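Long-range contacts in putative hemolysin (Streptococcus mutans UA159, PDB 2RK5), which is of unknown function but belongs to the UPF0053 family of membrane proteins, its transporter-associated domain described here perhaps binding flavin adenine dinucleotide: residues E52-F57 against E67-K72; G39-G44 against G76-L81; T27-D32 against V59-K64. All blocks are in the same frame, centred on the assembly; numbering follows the deposited sequence.

Contact 1 (E52-F57 against E67-K72); sequences EEKEHF and ELINDK
The carbonyl oxygen of F57 is held twice: L68 N donates a hydrogen bond to F57 O at 2.8 Å, and the CA-H of E67 adds a softer contact, with E67 CA 3.6 Å from F57 O. L68 returns the bond through its own carbonyl, F57 N giving its hydrogen to L68 O at 2.9 Å while the CA-H of H56 leans on that same oxygen. F57 and L68 thus form an antiparallel hydrogen-bonded pair, and H56 with I69 is the non-hydrogen-bonded pair next to it.

Beyond I69 a side chain takes over from the backbone. N70 has CG between its own N and carbonyl carbon (chi1 54°), which turns the amide to the opposite chain, so that E55 N binds N70 OD1 at 2.9 Å, with an N-H...O angle of 167° and in the plane of the carbonyl. K54 CB lies 3.5 Å from N70 OD1. The other end of the amide, ND2, makes a weak hydrogen bond to S50 O, so N70 ties the incoming loop to the sheet.

On the face shared by H56 and I69, the methyl CG2 of I69 sits over the imidazole, 4.1 Å from its centroid, as a CH-pi contact. F57 and L68 share the other face, their CB atoms 4.5 Å apart.

Residues 56-61 form the outermost strand on this side of the chain's antiparallel sheet, paired in a hairpin with strand 64-74; strand 77-85 flanks the latter beyond, and helix 37-45 lies on the F57-L68 face.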
ATOM      1  N   GLU A  52     -14.390  -4.227   4.519  1.00 21.16           N
ATOM      2  CA  GLU A  52     -15.717  -3.714   4.192  1.00 21.47           C
ATOM      3  C   GLU A  52     -15.844  -3.433   2.702  1.00 21.05           C
ATOM      4  O   GLU A  52     -16.919  -3.589   2.132  1.00 20.32           O
ATOM      5  CB  GLU A  52     -16.000  -2.421   4.969  1.00 22.43           C
ATOM      6  CG  GLU A  52     -16.111  -2.601   6.473  1.00 24.42           C
ATOM      7  CD  GLU A  52     -14.787  -2.558   7.229  1.00 27.37           C
ATOM      8  OE1 GLU A  52     -13.699  -2.504   6.599  1.00 29.18           O
ATOM      9  OE2 GLU A  52     -14.847  -2.582   8.483  1.00 27.84           O
ATOM     10  N   GLU A  53     -14.731  -3.025   2.093  1.00 20.27           N
ATOM     11  CA  GLU A  53     -14.698  -2.552   0.728  1.00 19.75           C
ATOM     12  C   GLU A  53     -13.594  -3.308   0.028  1.00 18.89           C
ATOM     13  O   GLU A  53     -12.506  -2.771  -0.194  1.00 18.68           O
ATOM     14  CB  GLU A  53     -14.431  -1.044   0.730  1.00 19.84           C
ATOM     15  CG  GLU A  53     -15.570  -0.297   1.413  1.00 20.13           C
ATOM     16  CD  GLU A  53     -15.351   1.199   1.581  1.00 20.51           C
ATOM     17  OE1 GLU A  53     -14.358   1.733   1.027  1.00 23.61           O
ATOM     18  OE2 GLU A  53     -16.175   1.826   2.286  1.00 19.67           O
ATOM     19  N   LYS A  54     -13.852  -4.593  -0.231  1.00 16.46           N
ATOM     20  CA  LYS A  54     -12.855  -5.453  -0.863  1.00 17.15           C
ATOM     21  C   LYS A  54     -12.627  -5.046  -2.279  1.00 14.64           C
ATOM     22  O   LYS A  54     -13.509  -4.499  -2.949  1.00 16.59           O
ATOM     23  CB  LYS A  54     -13.302  -6.897  -0.850  1.00 16.56           C
ATOM     24  CG  LYS A  54     -13.454  -7.439   0.552  1.00 19.74           C
ATOM     25  CD  LYS A  54     -13.801  -8.881   0.556  1.00 19.84           C
ATOM     26  CE  LYS A  54     -13.851  -9.415   1.982  1.00 22.31           C
ATOM     27  NZ  LYS A  54     -14.439 -10.760   2.083  1.00 25.95           N
ATOM     28  N   GLU A  55     -11.432  -5.364  -2.752  1.00 12.52           N
ATOM     29  CA  GLU A  55     -11.086  -5.083  -4.127  1.00 11.25           C
ATOM     30  C   GLU A  55     -10.652  -6.382  -4.789  1.00 10.25           C
ATOM     31  O   GLU A  55      -9.887  -7.147  -4.230  1.00  9.74           O
ATOM     32  CB  GLU A  55     -10.004  -4.023  -4.229  1.00 11.96           C
ATOM     33  CG  GLU A  55     -10.479  -2.616  -3.770  1.00 13.69           C
ATOM     34  CD  GLU A  55     -11.472  -1.934  -4.703  1.00 17.88           C
ATOM     35  OE1 GLU A  55     -11.603  -2.372  -5.858  1.00 21.26           O
ATOM     36  OE2 GLU A  55     -12.117  -0.941  -4.284  1.00 19.42           O
ATOM     37  N   HIS A  56     -11.187  -6.618  -5.978  1.00  9.26           N
ATOM     38  CA  HIS A  56     -10.921  -7.820  -6.763  1.00  9.61           C
ATOM     39  C   HIS A  56     -10.075  -7.455  -7.963  1.00 10.50           C
ATOM     40  O   HIS A  56     -10.335  -6.441  -8.601  1.00 10.62           O
ATOM     41  CB  HIS A  56     -12.226  -8.359  -7.288  1.00 10.25           C
ATOM     42  CG  HIS A  56     -13.155  -8.837  -6.231  1.00 11.91           C
ATOM     43  ND1 HIS A  56     -13.608  -8.048  -5.193  1.00 14.47           N
ATOM     44  CD2 HIS A  56     -13.806 -10.013  -6.113  1.00 13.98           C
ATOM     45  CE1 HIS A  56     -14.452  -8.738  -4.451  1.00 13.27           C
ATOM     46  NE2 HIS A  56     -14.601  -9.928  -4.994  1.00 17.78           N
ATOM     47  N   PHE A  57      -9.064  -8.266  -8.248  1.00  9.42           N
ATOM     48  CA  PHE A  57      -8.233  -8.050  -9.435  1.00 10.12           C
ATOM     49  C   PHE A  57      -8.107  -9.348 -10.188  1.00 10.40           C
ATOM     50  O   PHE A  57      -7.720 -10.348  -9.622  1.00 11.47           O
ATOM     51  CB  PHE A  57      -6.836  -7.553  -9.041  1.00 10.98           C
ATOM     52  CG  PHE A  57      -6.050  -6.987 -10.190  1.00 10.37           C
ATOM     53  CD1 PHE A  57      -6.559  -5.966 -10.942  1.00 12.44           C
ATOM     54  CD2 PHE A  57      -4.787  -7.450 -10.487  1.00 16.08           C
ATOM     55  CE1 PHE A  57      -5.843  -5.414 -11.978  1.00 14.55           C
ATOM     56  CE2 PHE A  57      -4.059  -6.888 -11.549  1.00 14.64           C
ATOM     57  CZ  PHE A  57      -4.602  -5.899 -12.284  1.00 13.69           C
ATOM     58  N   GLU A  67      -8.165 -14.804  -9.799  1.00  9.75           N
ATOM     59  CA  GLU A  67      -8.886 -13.709  -9.143  1.00  9.37           C
ATOM     60  C   GLU A  67      -8.205 -13.481  -7.795  1.00  8.50           C
ATOM     61  O   GLU A  67      -8.088 -14.407  -6.996  1.00  9.59           O
ATOM     62  CB  GLU A  67     -10.377 -14.014  -8.967  1.00  9.87           C
ATOM     63  CG  GLU A  67     -11.132 -12.876  -8.310  1.00 10.47           C
ATOM     64  CD  GLU A  67     -12.614 -13.137  -8.121  1.00 10.51           C
ATOM     65  OE1 GLU A  67     -13.040 -14.283  -8.272  1.00 13.82           O
ATOM     66  OE2 GLU A  67     -13.338 -12.184  -7.772  1.00 16.93           O
ATOM     67  N   LEU A  68      -7.732 -12.259  -7.566  1.00  8.83           N
ATOM     68  CA  LEU A  68      -7.023 -11.895  -6.336  1.00  9.83           C
ATOM     69  C   LEU A  68      -7.937 -10.979  -5.523  1.00  9.34           C
ATOM     70  O   LEU A  68      -8.447 -10.004  -6.056  1.00  9.32           O
ATOM     71  CB  LEU A  68      -5.737 -11.158  -6.651  1.00  9.21           C
ATOM     72  CG  LEU A  68      -4.554 -11.884  -7.273  1.00 11.94           C
ATOM     73  CD1 LEU A  68      -4.943 -12.518  -8.552  1.00 17.13           C
ATOM     74  CD2 LEU A  68      -3.439 -10.877  -7.505  1.00 12.23           C
ATOM     75  N   ILE A  69      -8.110 -11.298  -4.243  1.00  8.90           N
ATOM     76  CA  ILE A  69      -8.980 -10.543  -3.348  1.00  9.74           C
ATOM     77  C   ILE A  69      -8.285 -10.335  -2.017  1.00  8.95           C
ATOM     78  O   ILE A  69      -7.693 -11.255  -1.479  1.00  9.17           O
ATOM     79  CB  ILE A  69     -10.315 -11.270  -3.075  1.00  9.86           C
ATOM     80  CG1 ILE A  69     -10.932 -11.852  -4.346  1.00 12.26           C
ATOM     81  CG2 ILE A  69     -11.307 -10.297  -2.431  1.00 11.11           C
ATOM     82  CD1 ILE A  69     -12.209 -12.683  -4.066  1.00 12.22           C
ATOM     83  N   ASN A  70      -8.382  -9.136  -1.454  1.00  8.48           N
ATOM     84  CA  ASN A  70      -7.776  -8.936  -0.138  1.00  8.96           C
ATOM     85  C   ASN A  70      -8.446  -9.832   0.883  1.00  8.42           C
ATOM     86  O   ASN A  70      -9.686  -9.937   0.920  1.00  9.12           O
ATOM     87  CB  ASN A  70      -7.839  -7.488   0.309  1.00  9.34           C
ATOM     88  CG  ASN A  70      -9.230  -6.927   0.268  1.00  8.90           C
ATOM     89  OD1 ASN A  70      -9.799  -6.849  -0.806  1.00  9.53           O
ATOM     90  ND2 ASN A  70      -9.758  -6.469   1.420  1.00  9.13           N
ATOM     91  N   ASP A  71      -7.619 -10.474   1.709  1.00  9.27           N
ATOM     92  CA  ASP A  71      -8.101 -11.233   2.853  1.00  9.96           C
ATOM     93  C   ASP A  71      -7.758 -10.577   4.190  1.00  9.91           C
ATOM     94  O   ASP A  71      -8.490 -10.739   5.160  1.00 12.21           O
ATOM     95  CB  ASP A  71      -7.542 -12.655   2.793  1.00 10.20           C
ATOM     96  CG  ASP A  71      -7.942 -13.504   3.989  1.00 14.05           C
ATOM     97  OD1 ASP A  71      -9.102 -13.942   4.054  1.00 18.77           O
ATOM     98  OD2 ASP A  71      -7.065 -13.747   4.864  1.00 20.71           O
ATOM     99  N   LYS A  72      -6.650  -9.848   4.254  1.00  9.72           N
ATOM    100  CA  LYS A  72      -6.296  -9.118   5.477  1.00 10.49           C
ATOM    101  C   LYS A  72      -5.499  -7.883   5.072  1.00 10.21           C
ATOM    102  O   LYS A  72      -4.629  -7.982   4.202  1.00 10.62           O
ATOM    103  CB  LYS A  72      -5.466  -9.985   6.414  1.00 11.96           C
ATOM    104  CG  LYS A  72      -5.067  -9.343   7.711  1.00 15.11           C
ATOM    105  CD  LYS A  72      -6.220  -9.185   8.605  1.00 19.43           C
ATOM    106  CE  LYS A  72      -5.836  -8.997  10.065  1.00 21.09           C
ATOM    107  NZ  LYS A  72      -7.053  -8.738  10.905  1.00 23.66           N
TER

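Contact 2 (G39-G44 against G76-L81); sequences GFYLTG and GRVTKL
The Y41 ring carries one methyl squarely on a face: L81 CD2 stands 3.6 Å above the ring plane, over its centre and only 9° off the normal to the ring, a CH-pi contact. V78 CG2 reaches the same ring obliquely, 3.7 Å from Y41 CE2. The second flat group, the guanidinium of R77, is also met obliquely, by L42 CD1 at 3.7 Å from R77 NH1 and by the backbone of G39 near R77 NH2. CG of Y41 is anti to the backbone N (chi1 165°), which carries the ring past V78 and L81 toward the neighbouring strand 64-74, where it meets L68 and N70.

Beside the tyrosine, L42 and V78 run antiparallel alongside one another, with L42 CD2 only 3.3 Å from V78 CG2, closer than two methyls normally come. This is helix-on-sheet packing of an alpha+beta domain, helix 37-45 lying on an antiparallel sheet: residues 39-44 and strand 77-81 have axes 9.1 Å apart at closest approach and 134° between their directions. A classic beta bulge, in which T79 and K80 both face K72, lets V78 and L81, three positions apart, both turn their side chains to the helix. Y41 and L42, consecutive on the helix, are the residues that receive them.

The polar ends of the contact are satisfied elsewhere. Y41 OH is hydrogen-bonded to E55 O, at the start of the neighbouring hairpin. R77, bent at chi2, leaves the strand away from the helix, yet its tip returns to the N-terminal side of helix 37-45, and its NH2 forms a salt bridge with D75 of the second subunit. L42 likewise packs on I48 of the second subunit, so this edge of the buried helix-strand interface borders the dimer contact.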
ATOM      1  N   GLY A  39       2.338  -6.296  -3.771  1.00  7.37           N
ATOM      2  CA  GLY A  39       2.710  -5.166  -4.605  1.00  8.32           C
ATOM      3  C   GLY A  39       2.009  -5.248  -5.946  1.00  7.58           C
ATOM      4  O   GLY A  39       1.534  -4.232  -6.480  1.00  8.80           O
ATOM      5  N   PHE A  40       1.991  -6.442  -6.537  1.00  7.52           N
ATOM      6  CA  PHE A  40       1.324  -6.644  -7.833  1.00  8.22           C
ATOM      7  C   PHE A  40      -0.180  -6.323  -7.729  1.00  7.62           C
ATOM      8  O   PHE A  40      -0.773  -5.629  -8.586  1.00  7.91           O
ATOM      9  CB  PHE A  40       1.551  -8.078  -8.292  1.00  8.94           C
ATOM     10  CG  PHE A  40       0.876  -8.419  -9.578  1.00  9.40           C
ATOM     11  CD1 PHE A  40       1.502  -8.217 -10.774  1.00  8.59           C
ATOM     12  CD2 PHE A  40      -0.382  -8.961  -9.576  1.00  9.77           C
ATOM     13  CE1 PHE A  40       0.876  -8.502 -11.958  1.00 10.05           C
ATOM     14  CE2 PHE A  40      -1.036  -9.270 -10.760  1.00  9.62           C
ATOM     15  CZ  PHE A  40      -0.404  -9.032 -11.955  1.00  9.85           C
ATOM     16  N   TYR A  41      -0.809  -6.850  -6.675  1.00  7.74           N
ATOM     17  CA  TYR A  41      -2.246  -6.641  -6.468  1.00  7.89           C
ATOM     18  C   TYR A  41      -2.538  -5.165  -6.241  1.00  8.58           C
ATOM     19  O   TYR A  41      -3.449  -4.584  -6.868  1.00  8.68           O
ATOM     20  CB  TYR A  41      -2.689  -7.457  -5.275  1.00  7.76           C
ATOM     21  CG  TYR A  41      -4.022  -7.088  -4.728  1.00  7.04           C
ATOM     22  CD1 TYR A  41      -5.198  -7.657  -5.223  1.00  7.19           C
ATOM     23  CD2 TYR A  41      -4.121  -6.248  -3.631  1.00  8.44           C
ATOM     24  CE1 TYR A  41      -6.449  -7.346  -4.673  1.00  7.60           C
ATOM     25  CE2 TYR A  41      -5.368  -5.907  -3.101  1.00  7.45           C
ATOM     26  CZ  TYR A  41      -6.521  -6.479  -3.594  1.00  6.70           C
ATOM     27  OH  TYR A  41      -7.725  -6.153  -3.006  1.00  8.90           O
ATOM     28  N   LEU A  42      -1.770  -4.527  -5.375  1.00  8.34           N
ATOM     29  CA  LEU A  42      -2.065  -3.111  -5.034  1.00  9.57           C
ATOM     30  C   LEU A  42      -1.859  -2.170  -6.227  1.00 10.10           C
ATOM     31  O   LEU A  42      -2.640  -1.209  -6.455  1.00 10.99           O
ATOM     32  CB  LEU A  42      -1.220  -2.608  -3.851  1.00  9.71           C
ATOM     33  CG  LEU A  42      -1.613  -3.229  -2.502  1.00 13.41           C
ATOM     34  CD1 LEU A  42      -0.571  -2.840  -1.434  1.00 14.57           C
ATOM     35  CD2 LEU A  42      -3.020  -2.802  -2.061  1.00 15.35           C
ATOM     36  N   THR A  43      -0.802  -2.429  -6.996  1.00 11.09           N
ATOM     37  CA  THR A  43      -0.545  -1.617  -8.200  1.00 12.33           C
ATOM     38  C   THR A  43      -1.631  -1.871  -9.251  1.00 11.78           C
ATOM     39  O   THR A  43      -1.997  -0.951 -10.009  1.00 12.97           O
ATOM     40  CB  THR A  43       0.851  -1.869  -8.757  1.00 14.48           C
ATOM     41  OG1 THR A  43       0.955  -3.219  -9.109  1.00 20.31           O
ATOM     42  CG2 THR A  43       1.870  -1.612  -7.741  1.00 14.11           C
ATOM     43  N   GLY A  44      -2.168  -3.092  -9.289  1.00 11.75           N
ATOM     44  CA  GLY A  44      -3.275  -3.434 -10.196  1.00 13.42           C
ATOM     45  C   GLY A  44      -4.616  -2.822  -9.850  1.00 14.20           C
ATOM     46  O   GLY A  44      -5.345  -2.377 -10.735  1.00 15.62           O
ATOM     47  N   GLY A  76      -2.573  -0.081   5.712  1.00 16.47           N
ATOM     48  CA  GLY A  76      -2.434   0.107   4.256  1.00 17.00           C
ATOM     49  C   GLY A  76      -1.709  -1.000   3.507  1.00 18.04           C
ATOM     50  O   GLY A  76      -1.515  -0.931   2.272  1.00 21.71           O
ATOM     51  N   ARG A  77      -1.259  -2.024   4.221  0.50 16.88           N
ATOM     52  CA  ARG A  77      -0.596  -3.140   3.556  0.50 15.78           C
ATOM     53  C   ARG A  77      -1.605  -4.275   3.417  0.50 14.84           C
ATOM     54  O   ARG A  77      -2.238  -4.649   4.385  0.50 13.18           O
ATOM     55  CB  ARG A  77       0.629  -3.609   4.352  0.50 16.01           C
ATOM     56  CG  ARG A  77       1.658  -4.353   3.506  0.50 17.06           C
ATOM     57  CD  ARG A  77       2.204  -3.500   2.364  0.50 17.39           C
ATOM     58  NE  ARG A  77       2.921  -4.315   1.381  0.50 14.67           N
ATOM     59  CZ  ARG A  77       3.267  -3.931   0.150  0.50 13.74           C
ATOM     60  NH1 ARG A  77       2.930  -2.738  -0.332  0.50 13.53           N
ATOM     61  NH2 ARG A  77       3.956  -4.749  -0.617  0.50 14.33           N
ATOM     62  N   VAL A  78      -1.760  -4.827   2.213  1.00 14.58           N
ATOM     63  CA  VAL A  78      -2.464  -6.095   2.079  1.00 13.98           C
ATOM     64  C   VAL A  78      -1.481  -7.153   2.527  1.00 13.48           C
ATOM     65  O   VAL A  78      -0.468  -7.415   1.870  1.00 15.06           O
ATOM     66  CB  VAL A  78      -2.898  -6.342   0.642  1.00 13.37           C
ATOM     67  CG1 VAL A  78      -3.774  -7.579   0.586  1.00 14.70           C
ATOM     68  CG2 VAL A  78      -3.660  -5.122   0.129  1.00 17.08           C
ATOM     69  N   THR A  79      -1.785  -7.809   3.628  1.00 11.61           N
ATOM     70  CA  THR A  79      -0.890  -8.818   4.198  1.00 11.54           C
ATOM     71  C   THR A  79      -1.277 -10.272   3.843  1.00 10.40           C
ATOM     72  O   THR A  79      -0.429 -11.173   3.940  1.00 10.05           O
ATOM     73  CB  THR A  79      -0.810  -8.654   5.703  1.00 12.04           C
ATOM     74  OG1 THR A  79      -2.105  -8.835   6.250  1.00 12.89           O
ATOM     75  CG2 THR A  79      -0.315  -7.269   6.045  1.00 12.20           C
ATOM     76  N   LYS A  80      -2.532 -10.500   3.461  1.00 10.70           N
ATOM     77  CA  LYS A  80      -3.005 -11.802   2.988  1.00 10.85           C
ATOM     78  C   LYS A  80      -3.960 -11.601   1.849  1.00  9.73           C
ATOM     79  O   LYS A  80      -4.774 -10.677   1.875  1.00  9.68           O
ATOM     80  CB  LYS A  80      -3.697 -12.605   4.073  1.00 11.64           C
ATOM     81  CG  LYS A  80      -2.793 -13.058   5.200  1.00 13.95           C
ATOM     82  CD  LYS A  80      -3.461 -14.069   6.147  1.00 15.71           C
ATOM     83  CE  LYS A  80      -2.501 -14.451   7.305  1.00 17.24           C
ATOM     84  NZ  LYS A  80      -3.113 -15.334   8.354  1.00 20.83           N
ATOM     85  N   LEU A  81      -3.829 -12.460   0.842  1.00  8.63           N
ATOM     86  CA  LEU A  81      -4.703 -12.458  -0.321  1.00  9.90           C
ATOM     87  C   LEU A  81      -5.353 -13.817  -0.486  1.00  9.10           C
ATOM     88  O   LEU A  81      -4.717 -14.841  -0.252  1.00  9.89           O
ATOM     89  CB  LEU A  81      -3.915 -12.173  -1.591  1.00 10.08           C
ATOM     90  CG  LEU A  81      -3.468 -10.752  -1.894  1.00 11.03           C
ATOM     91  CD1 LEU A  81      -2.455 -10.785  -3.053  1.00 17.32           C
ATOM     92  CD2 LEU A  81      -4.673  -9.888  -2.303  1.00 17.39           C
TER

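Contact 3 (T27-D32 against V59-K64); sequences TDLESD and VESNGK
S61 enters the contact at CB, which lies 3.8 Å from L29 CD2 and brushes the D28 carboxylate. With OG anti to its own backbone N (chi1 175°), the side chain then reaches the loop at T27 and D28, where its hydroxyl serves twice. It accepts a hydrogen bond from D28 N, 2.8 Å from S61 OG, and donates one to D28 OD1 over a very short 2.4 Å, meeting that oxygen from above the carboxylate plane. D28 has CG between its backbone N and carbonyl carbon (chi1 69°), so its own N-H and carboxylate converge on a single serine oxygen. T27 CB rests 3.4 Å from S61 OG, against the hydroxyl of this buried serine.

The strand ends here in a type I' turn from S61 to K64, closed by backbone bonds in both directions between those two residues. Two side chains of the turn, N62 and K64, reach back to the loop. N62 ND2 passes along the T27 backbone, 3.5 Å from T27 C, to bond E26 O. K64, bent at chi2, lays its CD 4.0 Å from T27 CG2 and brings NZ to both N62 O and E26 O. At the other end of the contact, L29 CD2 touches V59 CG2 at 3.9 Å.

T27 and L29 have a further fixing point in N22, whose OD1 is hydrogen-bonded to T27 OG1 and L29 N. The contact thereby joins the tip of the hairpin of strands 56-61 and 64-74 to the loop between helices 18-25 and 37-45; L29 is wedged against F21 of the first helix, I37 and F40 of the second, and L66 of the sheet.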
ATOM      1  N   THR A  27       2.536 -19.447 -13.227  1.00 10.15           N
ATOM      2  CA  THR A  27       2.160 -18.236 -13.924  1.00 11.10           C
ATOM      3  C   THR A  27       3.418 -17.393 -14.206  1.00 10.30           C
ATOM      4  O   THR A  27       4.556 -17.815 -13.895  1.00 11.54           O
ATOM      5  CB  THR A  27       1.142 -17.433 -13.067  1.00 10.19           C
ATOM      6  OG1 THR A  27       1.657 -17.281 -11.742  1.00 12.03           O
ATOM      7  CG2 THR A  27      -0.177 -18.186 -12.979  1.00 11.83           C
ATOM      8  N   ASP A  28       3.193 -16.238 -14.832  1.00 11.63           N
ATOM      9  CA  ASP A  28       4.257 -15.322 -15.251  1.00 12.55           C
ATOM     10  C   ASP A  28       3.871 -13.862 -14.985  1.00 12.34           C
ATOM     11  O   ASP A  28       4.098 -12.978 -15.821  1.00 13.64           O
ATOM     12  CB  ASP A  28       4.606 -15.542 -16.753  1.00 12.95           C
ATOM     13  CG  ASP A  28       3.472 -15.090 -17.716  1.00 19.65           C
ATOM     14  OD1 ASP A  28       2.353 -14.721 -17.264  1.00 25.07           O
ATOM     15  OD2 ASP A  28       3.718 -15.089 -18.954  1.00 28.43           O
ATOM     16  N   LEU A  29       3.336 -13.607 -13.799  1.00 11.45           N
ATOM     17  CA  LEU A  29       2.917 -12.252 -13.433  1.00 12.65           C
ATOM     18  C   LEU A  29       4.140 -11.372 -13.305  1.00 13.71           C
ATOM     19  O   LEU A  29       5.163 -11.819 -12.804  1.00 13.94           O
ATOM     20  CB  LEU A  29       2.213 -12.258 -12.090  1.00 11.73           C
ATOM     21  CG  LEU A  29       0.952 -13.116 -12.025  1.00 12.83           C
ATOM     22  CD1 LEU A  29       0.238 -12.915 -10.695  1.00 12.52           C
ATOM     23  CD2 LEU A  29       0.058 -12.828 -13.254  1.00 16.10           C
ATOM     24  N   GLU A  30       4.032 -10.137 -13.774  1.00 14.39           N
ATOM     25  CA  GLU A  30       5.109  -9.170 -13.580  1.00 15.98           C
ATOM     26  C   GLU A  30       4.554  -7.778 -13.646  1.00 15.00           C
ATOM     27  O   GLU A  30       3.547  -7.531 -14.300  1.00 15.56           O
ATOM     28  CB  GLU A  30       6.192  -9.352 -14.632  1.00 17.28           C
ATOM     29  CG  GLU A  30       5.715  -9.145 -16.045  1.00 20.75           C
ATOM     30  CD  GLU A  30       6.807  -9.430 -17.080  1.00 22.34           C
ATOM     31  OE1 GLU A  30       7.973  -8.991 -16.881  1.00 31.28           O
ATOM     32  OE2 GLU A  30       6.499 -10.101 -18.097  1.00 30.92           O
ATOM     33  N   SER A  31       5.210  -6.870 -12.948  1.00 13.87           N
ATOM     34  CA  SER A  31       4.872  -5.462 -13.038  1.00 14.06           C
ATOM     35  C   SER A  31       6.091  -4.641 -12.653  1.00 13.41           C
ATOM     36  O   SER A  31       6.902  -5.051 -11.828  1.00 12.29           O
ATOM     37  CB  SER A  31       3.688  -5.153 -12.142  1.00 15.12           C
ATOM     38  OG  SER A  31       3.422  -3.787 -12.052  1.00 20.01           O
ATOM     39  N   ASP A  32       6.227  -3.479 -13.282  1.00 14.49           N
ATOM     40  CA  ASP A  32       7.330  -2.592 -12.984  1.00 15.15           C
ATOM     41  C   ASP A  32       7.310  -2.160 -11.528  1.00 14.84           C
ATOM     42  O   ASP A  32       6.260  -1.834 -10.994  1.00 16.87           O
ATOM     43  CB  ASP A  32       7.257  -1.352 -13.892  1.00 15.92           C
ATOM     44  CG  ASP A  32       7.739  -1.625 -15.330  1.00 20.66           C
ATOM     45  OD1 ASP A  32       8.327  -2.688 -15.626  1.00 23.48           O
ATOM     46  OD2 ASP A  32       7.561  -0.720 -16.171  1.00 26.91           O
ATOM     47  N   VAL A  59      -6.613 -11.488 -13.445  1.00 11.96           N
ATOM     48  CA  VAL A  59      -5.599 -11.551 -14.486  1.00 13.03           C
ATOM     49  C   VAL A  59      -5.554 -12.921 -15.122  1.00 12.99           C
ATOM     50  O   VAL A  59      -5.999 -13.890 -14.539  1.00 13.06           O
ATOM     51  CB  VAL A  59      -4.207 -11.154 -13.950  1.00 13.78           C
ATOM     52  CG1 VAL A  59      -4.193  -9.700 -13.492  1.00 15.63           C
ATOM     53  CG2 VAL A  59      -3.755 -12.083 -12.847  1.00 16.13           C
ATOM     54  N   GLU A  60      -5.034 -12.986 -16.337  1.00 13.36           N
ATOM     55  CA  GLU A  60      -4.831 -14.252 -17.016  1.00 14.51           C
ATOM     56  C   GLU A  60      -3.345 -14.459 -17.243  1.00 13.80           C
ATOM     57  O   GLU A  60      -2.651 -13.548 -17.701  1.00 13.54           O
ATOM     58  CB  GLU A  60      -5.562 -14.295 -18.365  1.00 15.00           C
ATOM     59  CG  GLU A  60      -5.297 -15.580 -19.133  1.00 15.96           C
ATOM     60  CD  GLU A  60      -6.129 -15.668 -20.387  1.00 19.35           C
ATOM     61  OE1 GLU A  60      -6.790 -14.651 -20.753  1.00 24.26           O
ATOM     62  OE2 GLU A  60      -6.137 -16.758 -21.011  1.00 25.83           O
ATOM     63  N   SER A  61      -2.850 -15.652 -16.934  1.00 12.88           N
ATOM     64  CA  SER A  61      -1.437 -15.948 -17.121  1.00 13.86           C
ATOM     65  C   SER A  61      -1.228 -17.445 -17.375  1.00 13.59           C
ATOM     66  O   SER A  61      -1.709 -18.308 -16.617  1.00 13.55           O
ATOM     67  CB  SER A  61      -0.630 -15.502 -15.899  1.00 14.20           C
ATOM     68  OG  SER A  61       0.724 -15.899 -16.039  1.00 17.76           O
ATOM     69  N   ASN A  62      -0.537 -17.751 -18.472  1.00 13.29           N
ATOM     70  CA  ASN A  62      -0.190 -19.153 -18.783  1.00 13.25           C
ATOM     71  C   ASN A  62      -1.432 -20.016 -18.792  1.00 12.84           C
ATOM     72  O   ASN A  62      -1.425 -21.164 -18.345  1.00 12.25           O
ATOM     73  CB  ASN A  62       0.888 -19.680 -17.827  1.00 13.23           C
ATOM     74  CG  ASN A  62       2.252 -19.050 -18.088  1.00 12.79           C
ATOM     75  OD1 ASN A  62       2.440 -18.351 -19.093  1.00 14.75           O
ATOM     76  ND2 ASN A  62       3.205 -19.286 -17.192  1.00 14.86           N
ATOM     77  N   GLY A  63      -2.496 -19.433 -19.330  1.00 13.90           N
ATOM     78  CA  GLY A  63      -3.758 -20.118 -19.488  1.00 13.89           C
ATOM     79  C   GLY A  63      -4.577 -20.285 -18.226  1.00 14.91           C
ATOM     80  O   GLY A  63      -5.653 -20.880 -18.268  1.00 16.21           O
ATOM     81  N   LYS A  64      -4.072 -19.772 -17.112  1.00 14.57           N
ATOM     82  CA  LYS A  64      -4.831 -19.744 -15.861  1.00 14.80           C
ATOM     83  C   LYS A  64      -5.482 -18.364 -15.691  1.00 14.12           C
ATOM     84  O   LYS A  64      -4.852 -17.322 -15.980  1.00 15.61           O
ATOM     85  CB  LYS A  64      -3.930 -19.992 -14.651  1.00 16.62           C
ATOM     86  CG  LYS A  64      -3.260 -21.375 -14.571  1.00 20.14           C
ATOM     87  CD  LYS A  64      -1.797 -21.198 -15.039  1.00 21.44           C
ATOM     88  CE  LYS A  64      -1.082 -22.464 -15.250  1.00 22.76           C
ATOM     89  NZ  LYS A  64       0.052 -22.344 -16.169  1.00 19.16           N
TER

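Overall arrangement
The three contacts grade from interior to periphery. Contact 2 is the buried one, almost wholly apolar, and it sets helix 37-45 on the sheet; contacts 1 and 3 are only partly buried and rely on hydrogen bonds. Both of these use strand 56-61, but at its two ends, on opposite sides of the chain's centre and about 18 Å apart between contact centres. Contact 1 pairs strands mainly through the backbone, whereas contact 3 holds a loop to the hairpin turn around one serine hydroxyl. The same helix touches both: F57 CE1 of contact 1 packs on G44 O of contact 2, and F40 and T43 of contact 2 pack on S31 of contact 3.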